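Local coordinates for kelch-like protein 7 (Homo sapiens, PDB 3II7) that acts as a substrate-specific adapter of a CUL3-based E3 ubiquitin ligase that targets proteins for degradation, this chain being its Kelch-repeat domain, at residues A[189-194]-A[205-210]. Numbering follows the deposited sequence.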
# COMPACT_ATOMS: atom_id res chain seq x y z
N GLU A 189 -9.50 -14.79 4.14
CA GLU A 189 -8.39 -14.86 5.08
C GLU A 189 -8.30 -13.55 5.85
O GLU A 189 -8.43 -12.47 5.26
CB GLU A 189 -7.09 -15.04 4.31
CG GLU A 189 -6.89 -16.39 3.72
CD GLU A 189 -6.43 -17.48 4.73
OE1 GLU A 189 -6.22 -17.17 5.91
OE2 GLU A 189 -6.28 -18.62 4.30
N ALA A 190 -8.04 -13.62 7.16
CA ALA A 190 -7.59 -12.44 7.88
C ALA A 190 -6.18 -12.11 7.36
O ALA A 190 -5.39 -13.02 7.13
CB ALA A 190 -7.57 -12.68 9.38
N ARG A 191 -5.87 -10.83 7.13
CA ARG A 191 -4.57 -10.42 6.55
C ARG A 191 -4.19 -9.07 7.06
O ARG A 191 -5.04 -8.17 7.15
CB ARG A 191 -4.61 -10.27 5.00
CG ARG A 191 -5.14 -11.43 4.24
CD ARG A 191 -5.20 -11.12 2.76
NE ARG A 191 -5.85 -12.23 2.08
CZ ARG A 191 -5.22 -13.29 1.58
NH1 ARG A 191 -3.90 -13.40 1.61
NH2 ARG A 191 -5.92 -14.26 1.03
N LYS A 192 -2.90 -8.92 7.37
CA LYS A 192 -2.26 -7.61 7.48
C LYS A 192 -0.96 -7.68 6.69
O LYS A 192 -0.43 -8.74 6.41
CB LYS A 192 -1.97 -7.22 8.92
CG LYS A 192 -0.90 -8.08 9.66
CD LYS A 192 -0.68 -7.55 11.07
CE LYS A 192 0.39 -8.30 11.80
NZ LYS A 192 0.84 -7.56 13.05
N ASN A 193 -0.43 -6.51 6.34
CA ASN A 193 0.78 -6.40 5.54
C ASN A 193 0.71 -7.10 4.18
O ASN A 193 1.74 -7.43 3.58
CB ASN A 193 2.03 -6.92 6.32
CG ASN A 193 2.28 -6.16 7.60
OD1 ASN A 193 2.35 -6.77 8.68
ND2 ASN A 193 2.38 -4.84 7.51
N HIS A 194 -0.52 -7.23 3.67
CA HIS A 194 -0.82 -7.81 2.39
C HIS A 194 -0.75 -6.73 1.31
O HIS A 194 -0.87 -5.54 1.59
CB HIS A 194 -2.25 -8.42 2.38
CG HIS A 194 -3.33 -7.49 2.86
ND1 HIS A 194 -3.38 -7.04 4.15
CD2 HIS A 194 -4.44 -7.01 2.25
CE1 HIS A 194 -4.44 -6.26 4.31
NE2 HIS A 194 -5.12 -6.24 3.19
N ALA A 205 -6.17 -9.13 -2.89
CA ALA A 205 -5.45 -9.12 -1.66
C ALA A 205 -4.40 -10.22 -1.75
O ALA A 205 -4.75 -11.41 -1.92
CB ALA A 205 -6.39 -9.35 -0.48
N VAL A 206 -3.13 -9.84 -1.58
CA VAL A 206 -2.01 -10.70 -1.92
C VAL A 206 -1.18 -10.96 -0.67
O VAL A 206 -0.57 -10.05 -0.11
CB VAL A 206 -1.11 -10.06 -3.02
CG1 VAL A 206 0.04 -11.01 -3.40
CG2 VAL A 206 -1.94 -9.64 -4.25
N GLY A 207 -1.20 -12.20 -0.22
CA GLY A 207 -0.34 -12.60 0.86
C GLY A 207 -0.58 -11.86 2.14
O GLY A 207 -1.74 -11.65 2.55
N GLY A 208 0.52 -11.47 2.77
CA GLY A 208 0.53 -10.85 4.08
C GLY A 208 0.70 -11.90 5.16
O GLY A 208 1.36 -12.92 4.95
N GLN A 209 0.12 -11.63 6.31
CA GLN A 209 0.22 -12.51 7.49
C GLN A 209 -0.98 -12.35 8.39
O GLN A 209 -1.71 -11.38 8.32
CB GLN A 209 1.48 -12.20 8.29
CG GLN A 209 1.51 -10.83 8.88
CD GLN A 209 2.74 -10.55 9.68
OE1 GLN A 209 3.19 -11.38 10.51
NE2 GLN A 209 3.34 -9.39 9.43
N ASN A 210 -1.18 -13.33 9.25
CA ASN A 210 -2.17 -13.17 10.31
C ASN A 210 -1.68 -13.76 11.60
O ASN A 210 -0.49 -13.98 11.76
CB ASN A 210 -3.53 -13.70 9.87
CG ASN A 210 -3.52 -15.13 9.49
OD1 ASN A 210 -2.79 -15.95 10.06
ND2 ASN A 210 -4.36 -15.47 8.51
O HOH W 1 -5.37 -17.98 8.02
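K192 and Q209 form a single antiparallel, hydrogen-bonded bridge in the Kelch beta-propeller, tying the loop that leads into strand 195-199 to the double glycine G207-G208 that follows strand 202-206, the GG signature of a Kelch repeat. The bridge is reciprocal: K192 N donates to Q209 O and Q209 N to K192 O, both at 2.9 Å. G208 makes the close approach possible; its CA lies 3.3 Å from K192 O, a beta carbon here would collide with that oxygen and with H194 N, and its backbone conformation would in any case press a side chain against the preceding carbonyl oxygen.

Side-chain amides extend the pairing at both ends. N210 ND2 donates to A190 O at 3.0 Å, the oxygen lying close to the amide plane. Q209 NE2 reaches N193 OD1 through a more bent bond (138° at the hydrogen), the two side chains running side by side with their amide planes 47° apart. The K192 and Q209 chains cross obliquely, CG to CG at 3.7 Å.

R191 brings a buried charge to the contact. Its chain, extended from CG to NE, carries the guanidinium to G207 O, which lies in the group's plane and receives NH1 at 2.9 Å. A205 O sits over the centre of one guanidinium face and E189 CB nearer the rim of the opposite one, while NH2 forms a salt bridge with E219 and a hydrogen bond with N217. An alanine at this position would be likely to deprive G207 O of this donor and leave the E219 carboxylate without its buried countercharge.

H194 CB rests 3.3 Å from G207 O, and R191 CB lies over one face of the imidazole, offset toward the rim.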